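Local coordinates for Alpha/beta hydrolase family protein (Bacillus anthracis, PDB 3OOS) that is probably a hydrolase of the alpha/beta fold family, with a natural substrate that remains unidentified, at residues M74-R85 with L104-S115. Sequence-based numbering, arbitrary orientation.
Sequences MTETIKDLEAIR and LALVYATEAQES
Ile78 lays its CG2 methyl over one face of the Tyr108 ring, 4.2 Å from the ring centroid to CG2, a CH-pi contact, while its CD1 reaches the start of the same side chain, 3.6 Å from Tyr108 CB. With CG1 beside the backbone N and CG2 anti to it, CG2 lies over the ring and the CG1 arm carries CD1 to the root of the tyrosine side chain. The isoleucine is a knob in a hole made by Val107, Tyr108, Glu111 and Ala112, where segments 74-85 and 104-112 cross at -73°. Toward their N-terminal ends the seam is apolar: Leu104 CD1 packs on Ile78 CD1 and Thr77 CG2, and the selenium of selenomethionine Met74, in one of its two conformers, rests 3.7 Å from Val107 CG2. Farther out, a water donates to Thr75 O and, in the conformer modelled here, to Glu111 OE1.

Polar chemistry takes over at the other end. The Glu82 chain, bent at chi2, brings its carboxylate to the edge of the Tyr108 ring, the two planes 79° apart. Tyr108 OH donates to the anti lone pair of Glu82 OE2 at 2.6 Å, and Ser115 OG meets Glu82 OE1 on the syn side at 2.7 Å. Arg85 grips the same carboxylate side-on from above its plane, NE to OE2 with a nearly straight N-H...O angle of 178° and NH2 to OE1; Arg85 NH1 also bonds Ile90 O. Beneath the helices, Phe95 of strand 93-98 touches both Leu81 and Tyr108, and Trp93 NE1 bonds Tyr108 OH. Both helices thus pack on one face of the central sheet of an alpha/beta hydrolase fold, the second following a probable nucleophile elbow. With each carboxylate oxygen accepting two bonds and a guanidinium alongside, Glu82 is probably kept ionised, and its rotation is fixed by Arg85 on its own helix and by Tyr108 and Ser115 across the contact.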
# COMPACT_ATOMS: atom_id res chain seq x y z
N MSE A 74 -1.12 -3.89 -12.50
CA MSE A 74 -1.55 -4.61 -11.31
C MSE A 74 -1.76 -6.10 -11.60
O MSE A 74 -1.41 -6.95 -10.79
CB MSE A 74 -2.81 -3.98 -10.72
CG MSE A 74 -2.51 -2.69 -9.97
SE MSE A 74 -3.90 -2.17 -8.72
CE MSE A 74 -4.80 -0.81 -9.77
N THR A 75 -2.31 -6.42 -12.77
CA THR A 75 -2.49 -7.81 -13.16
C THR A 75 -1.15 -8.56 -13.17
O THR A 75 -1.03 -9.64 -12.60
CB THR A 75 -3.15 -7.95 -14.54
OG1 THR A 75 -4.47 -7.39 -14.50
CG2 THR A 75 -3.23 -9.41 -14.94
N GLU A 76 -0.16 -7.96 -13.82
CA GLU A 76 1.17 -8.56 -13.97
C GLU A 76 1.89 -8.63 -12.62
O GLU A 76 2.63 -9.57 -12.34
CB GLU A 76 2.02 -7.81 -15.00
CG GLU A 76 1.56 -8.03 -16.45
CD GLU A 76 1.64 -9.49 -16.89
OE1 GLU A 76 2.74 -10.06 -16.84
OE2 GLU A 76 0.60 -10.06 -17.30
N THR A 77 1.65 -7.62 -11.78
CA THR A 77 2.15 -7.59 -10.41
C THR A 77 1.65 -8.81 -9.62
O THR A 77 2.43 -9.48 -8.93
CB THR A 77 1.75 -6.28 -9.69
OG1 THR A 77 2.27 -5.16 -10.40
CG2 THR A 77 2.27 -6.26 -8.25
N ILE A 78 0.36 -9.11 -9.73
CA ILE A 78 -0.22 -10.27 -9.05
C ILE A 78 0.44 -11.57 -9.51
O ILE A 78 0.74 -12.45 -8.69
CB ILE A 78 -1.77 -10.33 -9.17
CG1 ILE A 78 -2.41 -9.08 -8.54
CG2 ILE A 78 -2.33 -11.59 -8.50
CD1 ILE A 78 -1.86 -8.69 -7.18
N LYS A 79 0.68 -11.69 -10.81
CA LYS A 79 1.37 -12.85 -11.37
C LYS A 79 2.78 -13.00 -10.79
O LYS A 79 3.23 -14.11 -10.50
CB LYS A 79 1.41 -12.77 -12.90
CG LYS A 79 0.04 -12.76 -13.54
CD LYS A 79 0.15 -12.60 -15.05
CE LYS A 79 -1.22 -12.69 -15.71
NZ LYS A 79 -1.82 -14.04 -15.52
N ASP A 80 3.47 -11.87 -10.60
CA ASP A 80 4.79 -11.84 -9.97
C ASP A 80 4.72 -12.30 -8.51
O ASP A 80 5.52 -13.13 -8.08
CB ASP A 80 5.41 -10.44 -10.04
CG ASP A 80 5.91 -10.07 -11.43
OD1 ASP A 80 5.90 -10.93 -12.33
OD2 ASP A 80 6.32 -8.91 -11.61
N LEU A 81 3.75 -11.77 -7.76
CA LEU A 81 3.57 -12.16 -6.37
C LEU A 81 3.22 -13.64 -6.24
O LEU A 81 3.67 -14.32 -5.31
CB LEU A 81 2.52 -11.28 -5.67
CG LEU A 81 2.91 -9.81 -5.49
CD1 LEU A 81 1.74 -9.01 -4.94
CD2 LEU A 81 4.15 -9.65 -4.59
N GLU A 82 2.40 -14.13 -7.17
CA GLU A 82 2.04 -15.54 -7.20
C GLU A 82 3.25 -16.44 -7.47
O GLU A 82 3.39 -17.50 -6.86
CB GLU A 82 0.93 -15.78 -8.22
CG GLU A 82 -0.44 -15.37 -7.71
CD GLU A 82 -0.97 -16.33 -6.65
OE1 GLU A 82 -1.59 -17.35 -7.04
OE2 GLU A 82 -0.77 -16.06 -5.45
N ALA A 83 4.14 -15.98 -8.35
CA ALA A 83 5.38 -16.70 -8.65
C ALA A 83 6.30 -16.75 -7.42
O ALA A 83 6.94 -17.77 -7.17
CB ALA A 83 6.10 -16.08 -9.85
N ILE A 84 6.35 -15.65 -6.67
CA ILE A 84 7.13 -15.61 -5.43
C ILE A 84 6.54 -16.59 -4.42
O ILE A 84 7.26 -17.40 -3.83
CB ILE A 84 7.20 -14.18 -4.84
CG1 ILE A 84 8.00 -13.28 -5.79
CG2 ILE A 84 7.81 -14.19 -3.43
CD1 ILE A 84 7.91 -11.79 -5.48
N ARG A 85 5.22 -16.53 -4.24
CA ARG A 85 4.52 -17.47 -3.35
C ARG A 85 4.84 -18.93 -3.69
O ARG A 85 5.18 -19.72 -2.80
CB ARG A 85 3.00 -17.22 -3.38
CG ARG A 85 2.23 -18.09 -2.38
CD ARG A 85 0.71 -18.08 -2.62
NE ARG A 85 0.32 -18.31 -4.02
CZ ARG A 85 0.45 -19.47 -4.67
NH1 ARG A 85 0.97 -20.54 -4.07
NH2 ARG A 85 0.06 -19.56 -5.94
N LEU A 104 -4.03 -2.60 -4.83
CA LEU A 104 -3.36 -3.82 -5.27
C LEU A 104 -3.90 -5.05 -4.54
O LEU A 104 -4.10 -6.10 -5.17
CB LEU A 104 -1.84 -3.69 -5.10
CG LEU A 104 -0.97 -4.85 -5.60
CD1 LEU A 104 -1.16 -5.11 -7.10
CD2 LEU A 104 0.49 -4.57 -5.28
N ALA A 105 -4.17 -4.91 -3.24
CA ALA A 105 -4.79 -5.98 -2.44
C ALA A 105 -6.13 -6.43 -3.02
O ALA A 105 -6.42 -7.62 -3.10
CB ALA A 105 -4.97 -5.53 -0.99
N LEU A 106 -6.95 -5.45 -3.42
CA LEU A 106 -8.25 -5.75 -4.00
C LEU A 106 -8.11 -6.49 -5.32
O LEU A 106 -8.87 -7.42 -5.59
CB LEU A 106 -9.08 -4.47 -4.18
CG LEU A 106 -9.42 -3.73 -2.88
CD1 LEU A 106 -10.08 -2.39 -3.18
CD2 LEU A 106 -10.31 -4.56 -1.93
N VAL A 107 -7.14 -6.10 -6.14
CA VAL A 107 -6.87 -6.80 -7.39
C VAL A 107 -6.31 -8.21 -7.14
O VAL A 107 -6.67 -9.14 -7.85
CB VAL A 107 -5.97 -5.96 -8.34
CG1 VAL A 107 -5.65 -6.73 -9.62
CG2 VAL A 107 -6.68 -4.65 -8.69
N TYR A 108 -5.47 -8.38 -6.11
CA TYR A 108 -5.03 -9.73 -5.74
C TYR A 108 -6.25 -10.62 -5.46
O TYR A 108 -6.33 -11.76 -5.94
CB TYR A 108 -4.10 -9.69 -4.52
CG TYR A 108 -3.06 -10.81 -4.44
CD1 TYR A 108 -3.32 -12.09 -4.93
CD2 TYR A 108 -1.81 -10.57 -3.87
CE1 TYR A 108 -2.36 -13.11 -4.85
CE2 TYR A 108 -0.85 -11.57 -3.79
CZ TYR A 108 -1.12 -12.84 -4.27
OH TYR A 108 -0.16 -13.82 -4.18
N ALA A 109 -7.20 -10.08 -4.70
CA ALA A 109 -8.42 -10.82 -4.37
C ALA A 109 -9.26 -11.14 -5.60
O ALA A 109 -9.75 -12.26 -5.75
CB ALA A 109 -9.23 -10.06 -3.33
N THR A 110 -9.43 -10.18 -6.50
CA THR A 110 -10.28 -10.42 -7.67
C THR A 110 -9.65 -11.37 -8.70
O THR A 110 -10.36 -12.10 -9.38
CB THR A 110 -10.75 -9.11 -8.34
OG1 THR A 110 -9.61 -8.37 -8.80
CG2 THR A 110 -11.56 -8.25 -7.36
N GLU A 111 -8.33 -11.34 -8.80
CA GLU A 111 -7.63 -12.20 -9.75
C GLU A 111 -7.37 -13.59 -9.18
O GLU A 111 -7.55 -14.60 -9.87
CB GLU A 111 -6.29 -11.57 -10.18
CG GLU A 111 -6.43 -10.33 -11.04
CD GLU A 111 -6.61 -10.64 -12.51
OE1 GLU A 111 -5.74 -11.34 -13.09
OE2 GLU A 111 -7.60 -10.18 -13.10
N ALA A 112 -6.95 -13.64 -7.91
CA ALA A 112 -6.40 -14.87 -7.33
C ALA A 112 -6.75 -15.10 -5.86
O ALA A 112 -5.88 -15.49 -5.08
CB ALA A 112 -4.87 -14.89 -7.53
N GLN A 113 -8.01 -14.90 -5.49
CA GLN A 113 -8.41 -15.05 -4.08
C GLN A 113 -8.14 -16.44 -3.51
O GLN A 113 -7.95 -16.59 -2.31
CB GLN A 113 -9.87 -14.65 -3.84
CG GLN A 113 -10.90 -15.50 -4.58
CD GLN A 113 -12.33 -15.12 -4.23
OE1 GLN A 113 -12.69 -15.06 -3.05
NE2 GLN A 113 -13.14 -14.87 -5.24
N GLU A 114 -8.11 -17.45 -4.38
CA GLU A 114 -7.90 -18.83 -3.94
C GLU A 114 -6.53 -19.02 -3.29
O GLU A 114 -6.34 -19.92 -2.48
CB GLU A 114 -8.11 -19.84 -5.07
CG GLU A 114 -7.90 -21.29 -4.65
CD GLU A 114 -8.53 -22.29 -5.58
OE1 GLU A 114 -9.77 -22.38 -5.60
OE2 GLU A 114 -7.77 -23.00 -6.27
N SER A 115 -5.59 -18.14 -3.63
CA SER A 115 -4.25 -18.18 -3.05
C SER A 115 -4.12 -17.37 -1.76
O SER A 115 -3.05 -17.35 -1.15
CB SER A 115 -3.23 -17.65 -4.06
OG SER A 115 -3.21 -18.45 -5.22
O HOH W 1 -3.15 -11.68 -12.37